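Local coordinates for general secretion pathway protein H (Vibrio cholerae, PDB 4DQ9) that forms part of the pseudopilus tip complex, critical for recognising and binding substrates such as proteases and toxins that the type II secretion system exports from the periplasm, at residues A[28-32]-A[44-48]; A[6-10]-A[129-133]. All blocks are in the same frame, centred on the assembly; numbering follows the deposited sequence.

From the N terminus the chain runs first through the long helix 2-27, and residues 6-10 near its start already form one half of contact 2. At the far end of the helix it turns at Gly28, runs into strand 31-36, doubles back as strand 41-48 and so closes the short hairpin loop of contact 1. Only much later, after strands 54-66, 71-77 and 115-117, does strand 126-132 bring residues 129-133 back to the helix. Contact 1 is therefore nested inside the large loop closed by contact 2. Their centres lie about 25 Å apart, on opposite sides of the chain's centre: one pairs two neighbouring strands of the first sheet, the other packs the second against the helix.

Contact 1: A[28-32]-A[44-48]; sequences GQDFG and FLQLT
This is the open end of the first beta hairpin, strands 31-36 and 41-48, where the chain enters the sheet after the long N-terminal helix of the pseudopilin fold. Gly28 leaves the helix with positive phi (74°), and from Gln29 onward the backbone is extended. The strands run antiparallel. Phe31 and Gln46 form a non-hydrogen-bonded pair, CA to CA 4.3 Å; Gly32 and Leu45 form a hydrogen-bonded pair at 5.0 Å between CA atoms. In that pair Leu45 N donates to Gly32 O and Gly32 N to Leu45 O, both at 2.9 Å, the second more bent. Leu47 N reaches Asp30 O at 3.0 Å, almost linearly. Beyond it a water bridges the widening strands, 2.9 Å from Asp30 N and 2.9 Å from Leu47 O. Phe31 (chi1 m, chi2 88°) and Gln46 (chi1 and chi2 t) share one face, with Phe31 CE2 3.6 Å from Gln46 CG; Trp56 meets the Phe31 ring edge-to-face, and Leu20 and Ala24 of the helix also touch it. Leu45 lies on the opposite face. Asp30 OD1 accepts from Ser119 N, while its OD2 faces the same atom of Asp30 in the second subunit, two like charges brought close, not a bond. Direct backbone bonds thus hold the pairing as far as Leu47, water takes over where the strands part, and Phe31 ties the hairpin to the helix through apolar contact.

Contact 2: A[6-10]-A[129-133]; sequences AKISA and SIFPK
Apolar side chains join one turn of the helix, residues 6-10, to the extended strand 129-132. The two axes approach to 7.6 Å and run nearly antiparallel, 162° apart, with Ala6 CA 5.4 Å from Phe131 CA. Ile130 (chi1 m, chi2 t) points at the helix: its CG2 lies 4.4 Å from Ala6 CB, its CD1 4.4 Å from Ala10 CB. Pro132 CD sits 4.5 Å from Ala6 CB. Here the N-terminal helix of the pseudopilin fold lies against the second antiparallel sheet, with Leu71 touching Ala6 and Ser9, and Trp141 touching Ala10. Other van der Waals contacts add to this: Ile130 CG2 is 3.8 Å from Ser9 CB, Ala6 CB is 3.8 Å from Ile130 O, and Ile130 CD1 is 3.6 Å from Ser9 O and 3.8 Å from Ala10 N. No hydrogen bond joins the two segments: Ala10 N donates to Ala6 O at 2.9 Å and Ser9 OG hydrogen-bonds Glu5 O within the helix, while Ile130 pairs through its backbone with Trp141 on the neighbouring strand 141-145.

Contact 1: A[28-32]-A[44-48]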
loop_
_atom_site.group_PDB
_atom_site.type_symbol
_atom_site.label_atom_id
_atom_site.label_comp_id
_atom_site.label_asym_id
_atom_site.label_seq_id
_atom_site.Cartn_x
_atom_site.Cartn_y
_atom_site.Cartn_z
ATOM N N GLY A 28 6.013 -6.714 14.335
ATOM C CA GLY A 28 5.387 -5.393 14.321
ATOM C C GLY A 28 5.451 -4.667 12.975
ATOM O O GLY A 28 5.239 -3.412 12.855
ATOM N N GLN A 29 5.796 -5.400 11.955
ATOM C CA GLN A 29 5.952 -4.806 10.630
ATOM C C GLN A 29 4.822 -5.347 9.739
ATOM O O GLN A 29 4.198 -6.358 10.075
ATOM C CB GLN A 29 7.319 -5.053 10.007
ATOM C CG GLN A 29 8.560 -4.500 10.831
ATOM C CD GLN A 29 8.607 -2.952 11.250
ATOM O OE1 GLN A 29 8.414 -2.012 10.435
ATOM N NE2 GLN A 29 8.944 -2.718 12.529
ATOM N N ASP A 30 4.515 -4.632 8.650
ATOM C CA ASP A 30 3.413 -5.037 7.747
ATOM C C ASP A 30 4.040 -5.675 6.498
ATOM O O ASP A 30 5.113 -5.252 5.972
ATOM C CB ASP A 30 2.587 -3.879 7.264
ATOM C CG ASP A 30 1.708 -3.230 8.312
ATOM O OD1 ASP A 30 1.443 -3.754 9.397
ATOM O OD2 ASP A 30 1.250 -2.105 7.999
ATOM N N PHE A 31 3.383 -6.724 6.024
ATOM C CA PHE A 31 3.729 -7.464 4.816
ATOM C C PHE A 31 2.556 -7.526 3.868
ATOM O O PHE A 31 1.520 -6.973 4.165
ATOM C CB PHE A 31 4.216 -8.873 5.233
ATOM C CG PHE A 31 5.465 -8.836 6.071
ATOM C CD1 PHE A 31 5.408 -8.702 7.477
ATOM C CD2 PHE A 31 6.735 -8.896 5.492
ATOM C CE1 PHE A 31 6.533 -8.657 8.243
ATOM C CE2 PHE A 31 7.867 -8.808 6.267
ATOM C CZ PHE A 31 7.802 -8.719 7.620
ATOM N N GLY A 32 2.750 -8.113 2.715
ATOM C CA GLY A 32 1.697 -8.140 1.768
ATOM C C GLY A 32 1.995 -9.190 0.700
ATOM O O GLY A 32 3.135 -9.613 0.558
ATOM N N PHE A 44 6.052 -11.679 -2.335
ATOM C CA PHE A 44 5.855 -11.514 -0.901
ATOM C C PHE A 44 6.640 -10.285 -0.490
ATOM O O PHE A 44 7.838 -10.257 -0.655
ATOM C CB PHE A 44 6.303 -12.791 -0.193
ATOM C CG PHE A 44 5.480 -14.000 -0.671
ATOM C CD1 PHE A 44 4.287 -14.303 -0.072
ATOM C CD2 PHE A 44 5.995 -14.806 -1.688
ATOM C CE1 PHE A 44 3.509 -15.390 -0.523
ATOM C CE2 PHE A 44 5.181 -15.894 -2.134
ATOM C CZ PHE A 44 3.981 -16.112 -1.539
ATOM N N LEU A 45 5.921 -9.251 -0.078
ATOM C CA LEU A 45 6.424 -7.873 0.108
ATOM C C LEU A 45 6.397 -7.438 1.582
ATOM O O LEU A 45 5.608 -7.928 2.394
ATOM C CB LEU A 45 5.532 -6.913 -0.658
ATOM C CG LEU A 45 5.426 -7.244 -2.135
ATOM C CD1 LEU A 45 4.305 -6.431 -2.796
ATOM C CD2 LEU A 45 6.743 -6.997 -2.864
ATOM N N GLN A 46 7.284 -6.489 1.923
ATOM C CA GLN A 46 7.344 -5.804 3.167
ATOM C C GLN A 46 7.190 -4.308 2.945
ATOM O O GLN A 46 7.681 -3.769 1.994
ATOM C CB GLN A 46 8.638 -6.073 3.872
ATOM C CG GLN A 46 8.736 -5.490 5.313
ATOM C CD GLN A 46 10.091 -5.674 5.994
ATOM O OE1 GLN A 46 11.133 -5.735 5.327
ATOM N NE2 GLN A 46 10.078 -5.702 7.375
ATOM N N LEU A 47 6.441 -3.669 3.826
ATOM C CA LEU A 47 6.287 -2.207 3.743
ATOM C C LEU A 47 7.378 -1.516 4.659
ATOM O O LEU A 47 7.552 -1.878 5.875
ATOM C CB LEU A 47 4.899 -1.851 4.259
ATOM C CG LEU A 47 4.633 -0.346 4.278
ATOM C CD1 LEU A 47 4.803 0.234 2.926
ATOM C CD2 LEU A 47 3.227 -0.049 4.843
ATOM N N THR A 48 8.154 -0.595 4.125
ATOM C CA THR A 48 9.109 0.162 4.946
ATOM C C THR A 48 8.776 1.637 4.641
ATOM O O THR A 48 8.272 1.963 3.534
ATOM C CB THR A 48 10.579 -0.079 4.507
ATOM O OG1 THR A 48 10.648 0.248 3.108
ATOM C CG2 THR A 48 10.919 -1.596 4.756
HETATM O O HOH W 1 5.759 -2.017 8.185
#

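Contact 2: A[6-10]-A[129-133]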
loop_
_atom_site.group_PDB
_atom_site.type_symbol
_atom_site.label_atom_id
_atom_site.label_comp_id
_atom_site.label_asym_id
_atom_site.label_seq_id
_atom_site.Cartn_x
_atom_site.Cartn_y
_atom_site.Cartn_z
ATOM N N ALA A 6 -1.060 -28.819 -8.552
ATOM C CA ALA A 6 -1.944 -27.769 -8.029
ATOM C C ALA A 6 -2.016 -27.839 -6.502
ATOM O O ALA A 6 -1.975 -26.830 -5.792
ATOM C CB ALA A 6 -3.354 -27.930 -8.633
ATOM N N LYS A 7 -2.156 -29.032 -5.949
ATOM C CA LYS A 7 -2.165 -29.238 -4.513
ATOM C C LYS A 7 -0.873 -28.678 -3.848
ATOM O O LYS A 7 -0.889 -27.995 -2.881
ATOM C CB LYS A 7 -2.283 -30.695 -4.168
ATOM C CG LYS A 7 -2.321 -30.954 -2.669
ATOM C CD LYS A 7 -2.725 -32.386 -2.354
ATOM C CE LYS A 7 -2.547 -32.619 -0.853
ATOM N NZ LYS A 7 -2.892 -34.017 -0.520
ATOM N N ILE A 8 0.247 -29.077 -4.397
ATOM C CA ILE A 8 1.566 -28.729 -3.870
ATOM C C ILE A 8 1.683 -27.214 -3.914
ATOM O O ILE A 8 2.266 -26.596 -2.932
ATOM C CB ILE A 8 2.663 -29.385 -4.733
ATOM C CG1 ILE A 8 2.702 -30.868 -4.444
ATOM C CG2 ILE A 8 4.025 -28.707 -4.475
ATOM C CD1 ILE A 8 3.710 -31.630 -5.314
ATOM N N SER A 9 1.216 -26.608 -5.020
ATOM C CA SER A 9 1.293 -25.124 -5.166
ATOM C C SER A 9 0.365 -24.441 -4.179
ATOM O O SER A 9 0.791 -23.381 -3.588
ATOM C CB SER A 9 0.962 -24.662 -6.558
ATOM O OG SER A 9 1.939 -25.046 -7.443
ATOM N N ALA A 10 -0.739 -25.051 -3.832
ATOM C CA ALA A 10 -1.667 -24.415 -2.878
ATOM C C ALA A 10 -1.074 -24.553 -1.469
ATOM O O ALA A 10 -1.060 -23.592 -0.661
ATOM C CB ALA A 10 -3.085 -25.060 -2.975
ATOM N N SER A 129 -7.154 -19.351 -5.851
ATOM C CA SER A 129 -7.244 -20.740 -6.270
ATOM C C SER A 129 -6.244 -21.041 -7.339
ATOM O O SER A 129 -5.806 -20.164 -8.125
ATOM C CB SER A 129 -8.621 -21.030 -6.700
ATOM O OG SER A 129 -8.830 -20.576 -7.921
ATOM N N ILE A 130 -5.849 -22.303 -7.351
ATOM C CA ILE A 130 -4.731 -22.823 -8.219
ATOM C C ILE A 130 -5.265 -24.089 -8.832
ATOM O O ILE A 130 -5.707 -24.980 -8.137
ATOM C CB ILE A 130 -3.426 -23.060 -7.468
ATOM C CG1 ILE A 130 -2.844 -21.747 -6.814
ATOM C CG2 ILE A 130 -2.241 -23.709 -8.389
ATOM C CD1 ILE A 130 -1.718 -21.915 -5.777
ATOM N N PHE A 131 -5.116 -24.191 -10.102
ATOM C CA PHE A 131 -5.802 -25.200 -10.865
ATOM C C PHE A 131 -5.226 -25.443 -12.252
ATOM O O PHE A 131 -4.570 -24.624 -12.821
ATOM C CB PHE A 131 -7.268 -24.875 -11.003
ATOM C CG PHE A 131 -7.511 -23.494 -11.542
ATOM C CD1 PHE A 131 -7.482 -22.403 -10.699
ATOM C CD2 PHE A 131 -7.699 -23.249 -12.907
ATOM C CE1 PHE A 131 -7.723 -21.131 -11.134
ATOM C CE2 PHE A 131 -7.929 -21.948 -13.393
ATOM C CZ PHE A 131 -7.889 -20.864 -12.533
ATOM N N PRO A 132 -5.479 -26.634 -12.794
ATOM C CA PRO A 132 -4.889 -26.947 -14.063
ATOM C C PRO A 132 -5.502 -26.069 -15.179
ATOM O O PRO A 132 -6.755 -25.770 -15.251
ATOM C CB PRO A 132 -5.301 -28.399 -14.302
ATOM C CG PRO A 132 -5.443 -28.921 -12.961
ATOM C CD PRO A 132 -6.070 -27.822 -12.176
ATOM N N LYS A 133 -4.620 -25.734 -16.123
ATOM C CA LYS A 133 -5.052 -25.012 -17.394
ATOM C C LYS A 133 -6.173 -25.803 -18.069
ATOM O O LYS A 133 -6.083 -26.995 -18.167
ATOM C CB LYS A 133 -3.890 -24.736 -18.343
ATOM C CG LYS A 133 -4.171 -23.888 -19.517
ATOM C CD LYS A 133 -2.894 -23.675 -20.400
ATOM C CE LYS A 133 -1.692 -23.222 -19.671
ATOM N NZ LYS A 133 -0.478 -23.380 -20.543
#